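Local coordinates for glycoprotein (Chandipura virus, PDB 5MDM) that probably attaches the virion to host receptors and, at endosomal pH, drives fusion of the viral and endosomal membranes, at residues A[47-55]-A[176-184]; A[303-311]-A[385-393]. All blocks are in the same frame, centred on the assembly; numbering follows the deposited sequence.

Contact 1: A[47-55]-A[176-184]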
ATOM      1  N   ILE A  47      14.562   9.586   3.795  1.00 65.67           N
ATOM      2  CA  ILE A  47      13.873   8.722   2.849  1.00 65.77           C
ATOM      3  C   ILE A  47      13.142   7.570   3.516  1.00 71.33           C
ATOM      4  O   ILE A  47      12.646   6.671   2.839  1.00 79.59           O
ATOM      5  CB  ILE A  47      14.855   8.117   1.862  1.00 60.03           C
ATOM      6  CG1 ILE A  47      15.825   7.194   2.601  1.00 61.65           C
ATOM      7  CG2 ILE A  47      15.586   9.212   1.154  1.00 62.88           C
ATOM      8  CD1 ILE A  47      16.853   6.568   1.708  1.00 65.07           C
ATOM      9  N   GLY A  48      13.086   7.587   4.839  1.00 71.68           N
ATOM     10  CA  GLY A  48      12.365   6.558   5.557  1.00 80.02           C
ATOM     11  C   GLY A  48      12.943   6.231   6.913  1.00 88.09           C
ATOM     12  O   GLY A  48      14.138   6.419   7.168  1.00 87.95           O
ATOM     13  N   ALA A  49      12.079   5.739   7.792  1.00 89.35           N
ATOM     14  CA  ALA A  49      12.510   5.293   9.103  1.00 90.03           C
ATOM     15  C   ALA A  49      13.037   3.879   8.991  1.00 99.01           C
ATOM     16  O   ALA A  49      12.344   2.980   8.527  1.00111.79           O
ATOM     17  CB  ALA A  49      11.368   5.349  10.085  1.00 91.63           C
ATOM     18  N   THR A  50      14.275   3.688   9.399  1.00101.04           N
ATOM     19  CA  THR A  50      14.820   2.347   9.460  1.00104.34           C
ATOM     20  C   THR A  50      15.052   1.990  10.923  1.00102.28           C
ATOM     21  O   THR A  50      16.018   2.448  11.530  1.00 98.38           O
ATOM     22  CB  THR A  50      16.110   2.239   8.648  1.00105.87           C
ATOM     23  OG1 THR A  50      17.001   3.287   9.038  1.00104.03           O
ATOM     24  CG2 THR A  50      15.801   2.383   7.160  1.00111.03           C
ATOM     25  N   PRO A  51      14.150   1.170  11.494  1.00101.62           N
ATOM     26  CA  PRO A  51      14.065   0.892  12.933  1.00100.38           C
ATOM     27  C   PRO A  51      15.345   0.297  13.503  1.00106.14           C
ATOM     28  O   PRO A  51      15.631   0.480  14.685  1.00112.31           O
ATOM     29  CB  PRO A  51      12.931  -0.131  13.023  1.00 95.29           C
ATOM     30  CG  PRO A  51      12.145   0.058  11.768  1.00 94.99           C
ATOM     31  CD  PRO A  51      13.162   0.390  10.733  1.00 96.12           C
ATOM     32  N   SER A  52      16.110  -0.395  12.666  1.00101.13           N
ATOM     33  CA  SER A  52      17.359  -1.008  13.098  1.00 95.63           C
ATOM     34  C   SER A  52      18.353   0.019  13.638  1.00 96.82           C
ATOM     35  O   SER A  52      19.270  -0.326  14.384  1.00104.74           O
ATOM     36  CB  SER A  52      17.986  -1.805  11.954  1.00102.43           C
ATOM     37  OG  SER A  52      18.165  -0.993  10.807  1.00110.55           O
ATOM     38  N   LYS A  53      18.164   1.283  13.269  1.00106.63           N
ATOM     39  CA  LYS A  53      19.023   2.356  13.759  1.00104.43           C
ATOM     40  C   LYS A  53      18.825   2.622  15.250  1.00107.72           C
ATOM     41  O   LYS A  53      19.539   3.430  15.841  1.00116.09           O
ATOM     42  CB  LYS A  53      18.809   3.643  12.957  1.00103.78           C
ATOM     43  CG  LYS A  53      19.571   3.683  11.642  1.00102.76           C
ATOM     44  CD  LYS A  53      19.633   5.089  11.086  1.00 77.50           C
ATOM     45  CE  LYS A  53      20.631   5.183   9.951  1.00116.45           C
ATOM     46  NZ  LYS A  53      20.755   6.577   9.438  1.00123.31           N
ATOM     47  N   SER A  54      17.856   1.944  15.855  1.00 99.29           N
ATOM     48  CA  SER A  54      17.628   2.068  17.289  1.00 97.78           C
ATOM     49  C   SER A  54      17.511   0.704  17.964  1.00100.34           C
ATOM     50  O   SER A  54      16.879   0.568  19.014  1.00 97.36           O
ATOM     51  CB  SER A  54      16.393   2.921  17.572  1.00100.64           C
ATOM     52  OG  SER A  54      15.238   2.384  16.956  1.00109.95           O
ATOM     53  N   ASP A  55      18.119  -0.305  17.348  1.00103.43           N
ATOM     54  CA  ASP A  55      18.238  -1.614  17.969  1.00104.23           C
ATOM     55  C   ASP A  55      19.174  -1.483  19.153  1.00103.23           C
ATOM     56  O   ASP A  55      20.158  -0.748  19.095  1.00 97.92           O
ATOM     57  CB  ASP A  55      18.795  -2.644  16.986  1.00111.37           C
ATOM     58  CG  ASP A  55      17.737  -3.194  16.045  1.00112.62           C
ATOM     59  OD1 ASP A  55      16.531  -3.010  16.329  1.00111.38           O
ATOM     60  OD2 ASP A  55      18.112  -3.818  15.027  1.00107.43           O
ATOM     61  N   ASN A 176      25.103  11.374  15.422  1.00141.04           N
ATOM     62  CA  ASN A 176      23.755  11.785  15.802  1.00125.91           C
ATOM     63  C   ASN A 176      22.811  10.609  16.021  1.00118.61           C
ATOM     64  O   ASN A 176      22.804   9.653  15.249  1.00128.76           O
ATOM     65  CB  ASN A 176      23.160  12.725  14.753  1.00120.09           C
ATOM     66  CG  ASN A 176      23.904  14.040  14.662  1.00127.53           C
ATOM     67  OD1 ASN A 176      23.686  14.948  15.466  1.00137.02           O
ATOM     68  ND2 ASN A 176      24.782  14.156  13.671  1.00122.27           N
ATOM     69  N   ILE A 177      22.018  10.682  17.082  1.00101.36           N
ATOM     70  CA  ILE A 177      20.950   9.718  17.290  1.00 97.44           C
ATOM     71  C   ILE A 177      19.809  10.005  16.316  1.00101.12           C
ATOM     72  O   ILE A 177      19.163  11.054  16.382  1.00 97.88           O
ATOM     73  CB  ILE A 177      20.429   9.761  18.730  1.00 96.59           C
ATOM     74  CG1 ILE A 177      21.525   9.312  19.689  1.00 92.93           C
ATOM     75  CG2 ILE A 177      19.202   8.876  18.887  1.00102.57           C
ATOM     76  CD1 ILE A 177      21.171   9.506  21.131  1.00 98.32           C
ATOM     77  N   CYS A 178      19.577   9.068  15.404  1.00 99.78           N
ATOM     78  CA  CYS A 178      18.576   9.252  14.369  1.00 91.87           C
ATOM     79  C   CYS A 178      17.959   7.917  14.011  1.00 91.67           C
ATOM     80  O   CYS A 178      18.652   6.912  13.868  1.00 88.49           O
ATOM     81  CB  CYS A 178      19.214   9.875  13.129  1.00 81.27           C
ATOM     82  SG  CYS A 178      18.044  10.563  11.943  1.00120.10           S
ATOM     83  N   GLY A 179      16.648   7.901  13.870  1.00 91.02           N
ATOM     84  CA  GLY A 179      15.978   6.695  13.436  1.00 96.74           C
ATOM     85  C   GLY A 179      15.569   6.803  11.983  1.00 91.00           C
ATOM     86  O   GLY A 179      14.614   6.165  11.546  1.00 86.49           O
ATOM     87  N   GLN A 180      16.305   7.610  11.230  1.00 91.08           N
ATOM     88  CA  GLN A 180      15.921   7.947   9.869  1.00 80.52           C
ATOM     89  C   GLN A 180      17.103   7.841   8.909  1.00 85.26           C
ATOM     90  O   GLN A 180      18.215   8.275   9.223  1.00 93.01           O
ATOM     91  CB  GLN A 180      15.363   9.368   9.843  1.00 69.66           C
ATOM     92  CG  GLN A 180      14.451   9.649   8.680  1.00 87.98           C
ATOM     93  CD  GLN A 180      13.067   9.088   8.896  1.00103.23           C
ATOM     94  OE1 GLN A 180      12.731   8.639   9.998  1.00102.31           O
ATOM     95  NE2 GLN A 180      12.249   9.110   7.847  1.00103.46           N
ATOM     96  N   SER A 181      16.858   7.264   7.738  1.00 81.13           N
ATOM     97  CA  SER A 181      17.872   7.209   6.691  1.00 75.31           C
ATOM     98  C   SER A 181      17.744   8.401   5.751  1.00 77.83           C
ATOM     99  O   SER A 181      16.647   8.908   5.525  1.00 82.07           O
ATOM    100  CB  SER A 181      17.753   5.911   5.903  1.00 68.37           C
ATOM    101  OG  SER A 181      17.888   4.800   6.764  1.00 81.26           O
ATOM    102  N   PHE A 182      18.868   8.847   5.206  1.00 71.59           N
ATOM    103  CA  PHE A 182      18.871  10.009   4.326  1.00 56.58           C
ATOM    104  C   PHE A 182      19.420   9.690   2.945  1.00 61.92           C
ATOM    105  O   PHE A 182      19.870   8.574   2.680  1.00 75.53           O
ATOM    106  CB  PHE A 182      19.668  11.146   4.951  1.00 51.91           C
ATOM    107  CG  PHE A 182      18.989  11.785   6.114  1.00 54.12           C
ATOM    108  CD1 PHE A 182      18.966  11.160   7.348  1.00 52.92           C
ATOM    109  CD2 PHE A 182      18.364  13.013   5.974  1.00 55.06           C
ATOM    110  CE1 PHE A 182      18.338  11.747   8.429  1.00 63.22           C
ATOM    111  CE2 PHE A 182      17.732  13.607   7.049  1.00 72.74           C
ATOM    112  CZ  PHE A 182      17.719  12.972   8.280  1.00 76.46           C
ATOM    113  N   THR A 183      19.359  10.678   2.062  1.00 67.14           N
ATOM    114  CA  THR A 183      20.027  10.586   0.773  1.00 72.02           C
ATOM    115  C   THR A 183      20.509  11.957   0.323  1.00 71.26           C
ATOM    116  O   THR A 183      19.852  12.973   0.574  1.00 77.07           O
ATOM    117  CB  THR A 183      19.130   9.981  -0.319  1.00 72.11           C
ATOM    118  OG1 THR A 183      19.905   9.792  -1.509  1.00 84.53           O
ATOM    119  CG2 THR A 183      17.968  10.906  -0.642  1.00 64.71           C
ATOM    120  N   PRO A 184      21.676  11.992  -0.329  1.00 58.10           N
ATOM    121  CA  PRO A 184      22.163  13.249  -0.897  1.00 53.83           C
ATOM    122  C   PRO A 184      21.229  13.725  -2.002  1.00 64.17           C
ATOM    123  O   PRO A 184      20.561  12.933  -2.667  1.00 64.90           O
ATOM    124  CB  PRO A 184      23.543  12.878  -1.451  1.00 56.55           C
ATOM    125  CG  PRO A 184      23.528  11.405  -1.591  1.00 56.74           C
ATOM    126  CD  PRO A 184      22.633  10.893  -0.509  1.00 56.44           C
TER
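Two nearly straight backbone bonds join the edges of 47-55 and 176-184: Ile-47 N donates to Ser-181 O at 2.8 Å, and Ser-181 N returns a bond of 2.9 Å to Gly-48 O, with the donor close to the line of the carbonyl. The strand axes run antiparallel, 168° apart. Beyond this pair only a weak backbone bond between the two segments, Thr-50 N to Gly-179 O, remains, and side chains take over. Thr-50 OG1 and Ser-181 OG share a hydrogen bond of 2.9 Å, and the methyl CG2 of Thr-50 rests against the same serine oxygen. Lys-53, in a 3-10 turn, runs its extended chain past Cys-178 O, and NZ donates a hydrogen bond of 3.1 Å to Gln-180 O, from 46° out of the carbonyl plane. Gln-180 bends at its second torsion (chi2 79°), which folds the amide back against the Gly-48 to Ala-49 peptide; OE1 touches Ala-49 CB at 3.6 Å, while NE2 makes no hydrogen bond to that peptide. At the other end Ile-47 CG2 meets Thr-183 CG2, the two side chains roughly perpendicular. Asp-138, a site of vimentin interaction, accepts a bond from Gly-179 N, and a disulfide ties Cys-178 to Cys-223. Backbone N-H and C=O groups, two hydroxyls and one lysine ammonium thus hold 47-55, within the region assigned by similarity to the fusion peptide, to 176-184, with little apolar packing.

Contact 2: A[303-311]-A[385-393]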
ATOM      1  N   LEU A 303     -10.761  16.484 -23.014  1.00 98.02           N
ATOM      2  CA  LEU A 303      -9.709  15.648 -22.443  1.00 96.63           C
ATOM      3  C   LEU A 303      -8.417  15.755 -23.260  1.00102.34           C
ATOM      4  O   LEU A 303      -7.307  15.903 -22.707  1.00 98.45           O
ATOM      5  CB  LEU A 303     -10.185  14.197 -22.366  1.00 90.76           C
ATOM      6  CG  LEU A 303      -9.297  13.212 -21.606  1.00 95.25           C
ATOM      7  CD1 LEU A 303      -8.901  13.774 -20.248  1.00 93.98           C
ATOM      8  CD2 LEU A 303     -10.014  11.884 -21.441  1.00 92.04           C
ATOM      9  N   ASP A 304      -8.576  15.690 -24.580  1.00100.37           N
ATOM     10  CA  ASP A 304      -7.467  15.883 -25.508  1.00 88.89           C
ATOM     11  C   ASP A 304      -6.793  17.222 -25.238  1.00 86.10           C
ATOM     12  O   ASP A 304      -5.570  17.322 -25.251  1.00 89.25           O
ATOM     13  CB  ASP A 304      -7.955  15.844 -26.959  1.00 95.65           C
ATOM     14  CG  ASP A 304      -8.585  14.515 -27.338  1.00104.75           C
ATOM     15  OD1 ASP A 304      -8.180  13.468 -26.779  1.00 90.52           O
ATOM     16  OD2 ASP A 304      -9.486  14.522 -28.209  1.00118.39           O
ATOM     17  N   LEU A 305      -7.600  18.249 -24.992  1.00 80.55           N
ATOM     18  CA  LEU A 305      -7.078  19.563 -24.651  1.00 83.26           C
ATOM     19  C   LEU A 305      -6.296  19.533 -23.338  1.00 87.58           C
ATOM     20  O   LEU A 305      -5.252  20.174 -23.206  1.00 90.87           O
ATOM     21  CB  LEU A 305      -8.215  20.568 -24.557  1.00 78.31           C
ATOM     22  CG  LEU A 305      -8.740  21.026 -25.907  1.00 89.30           C
ATOM     23  CD1 LEU A 305      -9.928  21.947 -25.700  1.00 92.12           C
ATOM     24  CD2 LEU A 305      -7.627  21.716 -26.681  1.00 82.30           C
ATOM     25  N   SER A 306      -6.806  18.783 -22.370  1.00 83.07           N
ATOM     26  CA  SER A 306      -6.181  18.714 -21.061  1.00 81.64           C
ATOM     27  C   SER A 306      -4.832  18.021 -21.126  1.00 73.52           C
ATOM     28  O   SER A 306      -3.973  18.251 -20.279  1.00 70.04           O
ATOM     29  CB  SER A 306      -7.081  17.973 -20.090  1.00 83.04           C
ATOM     30  OG  SER A 306      -7.193  16.610 -20.453  1.00 81.81           O
ATOM     31  N   TYR A 307      -4.642  17.167 -22.126  1.00 73.68           N
ATOM     32  CA  TYR A 307      -3.327  16.546 -22.307  1.00 71.21           C
ATOM     33  C   TYR A 307      -2.241  17.556 -22.701  1.00 72.04           C
ATOM     34  O   TYR A 307      -1.058  17.225 -22.721  1.00 79.84           O
ATOM     35  CB  TYR A 307      -3.391  15.386 -23.308  1.00 67.66           C
ATOM     36  CG  TYR A 307      -4.191  14.209 -22.798  1.00 75.48           C
ATOM     37  CD1 TYR A 307      -4.198  13.891 -21.448  1.00 77.94           C
ATOM     38  CD2 TYR A 307      -4.954  13.430 -23.659  1.00 85.05           C
ATOM     39  CE1 TYR A 307      -4.931  12.824 -20.969  1.00 86.98           C
ATOM     40  CE2 TYR A 307      -5.693  12.361 -23.187  1.00 89.37           C
ATOM     41  CZ  TYR A 307      -5.677  12.063 -21.840  1.00 86.89           C
ATOM     42  OH  TYR A 307      -6.407  11.004 -21.357  1.00 81.88           O
ATOM     43  N   LEU A 308      -2.646  18.786 -22.994  1.00 65.51           N
ATOM     44  CA  LEU A 308      -1.719  19.834 -23.407  1.00 77.31           C
ATOM     45  C   LEU A 308      -1.395  20.750 -22.240  1.00 82.15           C
ATOM     46  O   LEU A 308      -0.471  21.559 -22.311  1.00 87.28           O
ATOM     47  CB  LEU A 308      -2.321  20.670 -24.539  1.00 79.08           C
ATOM     48  CG  LEU A 308      -2.745  19.960 -25.823  1.00 81.23           C
ATOM     49  CD1 LEU A 308      -3.295  20.961 -26.809  1.00 85.21           C
ATOM     50  CD2 LEU A 308      -1.574  19.215 -26.421  1.00 86.07           C
ATOM     51  N   ALA A 309      -2.171  20.620 -21.171  1.00 85.01           N
ATOM     52  CA  ALA A 309      -2.029  21.478 -19.999  1.00 84.98           C
ATOM     53  C   ALA A 309      -0.706  21.266 -19.277  1.00 80.07           C
ATOM     54  O   ALA A 309      -0.137  20.180 -19.300  1.00 78.37           O
ATOM     55  CB  ALA A 309      -3.179  21.238 -19.039  1.00 84.94           C
ATOM     56  N   SER A 310      -0.222  22.315 -18.629  1.00 83.19           N
ATOM     57  CA  SER A 310       0.918  22.183 -17.741  1.00 77.57           C
ATOM     58  C   SER A 310       0.422  21.585 -16.442  1.00 74.28           C
ATOM     59  O   SER A 310      -0.647  21.954 -15.955  1.00 75.16           O
ATOM     60  CB  SER A 310       1.550  23.545 -17.471  1.00 79.32           C
ATOM     61  OG  SER A 310       2.686  23.416 -16.640  1.00 84.37           O
ATOM     62  N   LYS A 311       1.186  20.653 -15.881  1.00 74.82           N
ATOM     63  CA  LYS A 311       0.803  20.051 -14.611  1.00 73.62           C
ATOM     64  C   LYS A 311       1.599  20.629 -13.452  1.00 75.80           C
ATOM     65  O   LYS A 311       1.378  20.267 -12.304  1.00 80.23           O
ATOM     66  CB  LYS A 311       0.941  18.530 -14.651  1.00 66.32           C
ATOM     67  CG  LYS A 311      -0.105  17.833 -15.500  1.00 68.23           C
ATOM     68  CD  LYS A 311      -0.111  16.342 -15.226  1.00 73.02           C
ATOM     69  CE  LYS A 311      -1.137  15.616 -16.076  1.00 87.05           C
ATOM     70  NZ  LYS A 311      -1.246  14.186 -15.661  1.00 92.72           N
ATOM     71  N   LYS A 385     -16.117  21.040 -14.510  1.00118.25           N
ATOM     72  CA  LYS A 385     -15.376  19.781 -14.531  1.00121.00           C
ATOM     73  C   LYS A 385     -13.925  19.906 -15.007  1.00111.23           C
ATOM     74  O   LYS A 385     -13.641  20.464 -16.081  1.00110.94           O
ATOM     75  CB  LYS A 385     -16.114  18.738 -15.377  1.00123.55           C
ATOM     76  CG  LYS A 385     -17.545  18.469 -14.929  1.00133.96           C
ATOM     77  CD  LYS A 385     -18.183  17.351 -15.747  1.00137.93           C
ATOM     78  CE  LYS A 385     -19.600  17.037 -15.277  1.00143.70           C
ATOM     79  NZ  LYS A 385     -20.544  18.166 -15.517  1.00149.92           N
ATOM     80  N   PHE A 386     -13.023  19.388 -14.176  1.00 98.72           N
ATOM     81  CA  PHE A 386     -11.628  19.180 -14.536  1.00 87.69           C
ATOM     82  C   PHE A 386     -11.450  17.698 -14.823  1.00 84.99           C
ATOM     83  O   PHE A 386     -12.076  16.859 -14.172  1.00 81.20           O
ATOM     84  CB  PHE A 386     -10.695  19.558 -13.379  1.00 80.78           C
ATOM     85  CG  PHE A 386     -10.532  21.038 -13.173  1.00 97.34           C
ATOM     86  CD1 PHE A 386      -9.648  21.767 -13.954  1.00 98.16           C
ATOM     87  CD2 PHE A 386     -11.243  21.698 -12.180  1.00108.36           C
ATOM     88  CE1 PHE A 386      -9.487  23.130 -13.760  1.00100.61           C
ATOM     89  CE2 PHE A 386     -11.087  23.059 -11.983  1.00111.44           C
ATOM     90  CZ  PHE A 386     -10.209  23.776 -12.775  1.00109.35           C
ATOM     91  N   PRO A 387     -10.593  17.366 -15.797  1.00101.34           N
ATOM     92  CA  PRO A 387     -10.198  15.973 -16.016  1.00 79.18           C
ATOM     93  C   PRO A 387      -9.335  15.509 -14.849  1.00 96.95           C
ATOM     94  O   PRO A 387      -8.454  16.248 -14.411  1.00 97.60           O
ATOM     95  CB  PRO A 387      -9.363  16.053 -17.287  1.00 78.11           C
ATOM     96  CG  PRO A 387      -8.835  17.435 -17.286  1.00102.08           C
ATOM     97  CD  PRO A 387      -9.923  18.283 -16.731  1.00103.54           C
ATOM     98  N   TRP A 388      -9.581  14.303 -14.355  1.00 93.59           N
ATOM     99  CA  TRP A 388      -8.960  13.844 -13.119  1.00 77.24           C
ATOM    100  C   TRP A 388      -7.435  13.853 -13.133  1.00 85.51           C
ATOM    101  O   TRP A 388      -6.798  13.936 -12.082  1.00 91.00           O
ATOM    102  CB  TRP A 388      -9.462  12.446 -12.760  1.00 93.01           C
ATOM    103  CG  TRP A 388      -8.936  11.965 -11.449  1.00 87.52           C
ATOM    104  CD1 TRP A 388      -8.122  10.893 -11.232  1.00 80.30           C
ATOM    105  CD2 TRP A 388      -9.169  12.558 -10.168  1.00 92.95           C
ATOM    106  NE1 TRP A 388      -7.843  10.774  -9.893  1.00 84.33           N
ATOM    107  CE2 TRP A 388      -8.473  11.786  -9.217  1.00 91.58           C
ATOM    108  CE3 TRP A 388      -9.908  13.665  -9.732  1.00 99.02           C
ATOM    109  CZ2 TRP A 388      -8.490  12.086  -7.858  1.00 94.08           C
ATOM    110  CZ3 TRP A 388      -9.925  13.960  -8.384  1.00101.58           C
ATOM    111  CH2 TRP A 388      -9.219  13.177  -7.464  1.00 99.67           C
ATOM    112  N   HIS A 389      -6.845  13.775 -14.319  1.00 77.92           N
ATOM    113  CA  HIS A 389      -5.397  13.636 -14.418  1.00 73.07           C
ATOM    114  C   HIS A 389      -4.664  14.944 -14.167  1.00 87.74           C
ATOM    115  O   HIS A 389      -3.474  14.933 -13.863  1.00 89.39           O
ATOM    116  CB  HIS A 389      -4.998  13.055 -15.770  1.00 72.36           C
ATOM    117  CG  HIS A 389      -5.121  14.018 -16.907  1.00 79.10           C
ATOM    118  ND1 HIS A 389      -4.051  14.743 -17.387  1.00 81.56           N
ATOM    119  CD2 HIS A 389      -6.183  14.366 -17.672  1.00 79.48           C
ATOM    120  CE1 HIS A 389      -4.449  15.499 -18.394  1.00 89.63           C
ATOM    121  NE2 HIS A 389      -5.739  15.291 -18.586  1.00 87.26           N
ATOM    122  N   LEU A 390      -5.374  16.061 -14.290  1.00 74.21           N
ATOM    123  CA  LEU A 390      -4.789  17.371 -14.038  1.00 74.58           C
ATOM    124  C   LEU A 390      -4.713  17.646 -12.547  1.00 84.51           C
ATOM    125  O   LEU A 390      -4.057  18.592 -12.106  1.00 85.99           O
ATOM    126  CB  LEU A 390      -5.606  18.465 -14.719  1.00 75.98           C
ATOM    127  CG  LEU A 390      -5.476  18.537 -16.235  1.00 75.84           C
ATOM    128  CD1 LEU A 390      -6.124  19.803 -16.746  1.00 99.50           C
ATOM    129  CD2 LEU A 390      -4.016  18.465 -16.658  1.00 74.67           C
ATOM    130  N   ILE A 391      -5.388  16.803 -11.778  1.00 75.35           N
ATOM    131  CA  ILE A 391      -5.470  16.964 -10.336  1.00 76.70           C
ATOM    132  C   ILE A 391      -4.457  16.081  -9.624  1.00 75.10           C
ATOM    133  O   ILE A 391      -4.269  14.917  -9.982  1.00 83.51           O
ATOM    134  CB  ILE A 391      -6.873  16.604  -9.840  1.00 77.62           C
ATOM    135  CG1 ILE A 391      -7.911  17.403 -10.620  1.00 78.87           C
ATOM    136  CG2 ILE A 391      -6.993  16.833  -8.343  1.00 78.81           C
ATOM    137  CD1 ILE A 391      -9.318  17.153 -10.179  1.00 80.71           C
ATOM    138  N   GLY A 392      -3.807  16.643  -8.614  1.00 75.45           N
ATOM    139  CA  GLY A 392      -2.880  15.894  -7.794  1.00 79.98           C
ATOM    140  C   GLY A 392      -3.269  15.942  -6.331  1.00 80.30           C
ATOM    141  O   GLY A 392      -3.990  16.843  -5.889  1.00 77.69           O
ATOM    142  N   MET A 393      -2.778  14.967  -5.574  1.00 81.42           N
ATOM    143  CA  MET A 393      -3.086  14.859  -4.155  1.00 93.34           C
ATOM    144  C   MET A 393      -1.965  14.147  -3.398  1.00 86.97           C
ATOM    145  O   MET A 393      -1.327  13.235  -3.924  1.00 82.46           O
ATOM    146  CB  MET A 393      -4.399  14.101  -3.983  1.00100.02           C
ATOM    147  CG  MET A 393      -4.574  13.011  -5.030  1.00107.79           C
ATOM    148  SD  MET A 393      -6.197  12.253  -4.988  1.00109.10           S
ATOM    149  CE  MET A 393      -6.199  11.655  -3.306  1.00 93.57           C
TER
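Lys-311 NZ is gripped by three groups: it donates a hydrogen bond of 3.0 Å to His-389 O from above the carbonyl plane, makes a weak bond of 3.3 Å to His-389 ND1, and forms a salt bridge with Asp-283 of helix 270-295. The lysine chain, extended beyond CG, runs roughly perpendicular to the His-389 side chain. On the far side of the imidazole, NE2 donates to Ser-306 OG at 2.7 Å, with the oxygen 2° from the ring plane. NE2 is thus bonded and ND1 weakly so, which should limit rotation of the ring. His-389 reaches this place with CG between its backbone N and carbonyl carbon (chi1 74°). Tyr-307 CE1 lies over one face of the imidazole, the two planes 45° apart, and Leu-390 CG over the opposite face. In this class III viral fusion glycoprotein the contact joins helix 302-306 and the type I turn from Ser-306 to Ala-309 to the chain between strands 383-385 and 392-393; 385-393 belongs to a region assigned by similarity to trimerization. Apolar packing completes the contact: Leu-303 CD1 lies 3.8 Å from Pro-387 CB, the two side chains running alongside in opposite senses. Leu-390 CD2 meets Ala-309 CB at 3.7 Å. Tyr-307 also packs on Leu-286 and Thr-290 of the long helix, and on Phe-31 of the second subunit.

In the fold
The two contacts lie in separate parts of an elongated chain, their centres 37 Å apart and their nearest atoms about 17 Å apart, and they follow one another in sequence. Contact 1 joins strand 36-49, nearly all of it within the fusion region 37-156 (by similarity), to strand 180-192 in a four-stranded antiparallel sheet; the side chain of Gln-180 there is about 4 Å from that of Asp-138. Contact 2 lies beside helix 270-295, away from the annotated sites. It differs too in its surroundings: the second subunit packs against several residues of 303-311 and 385-393, whereas no other chain of the assembly touches contact 1.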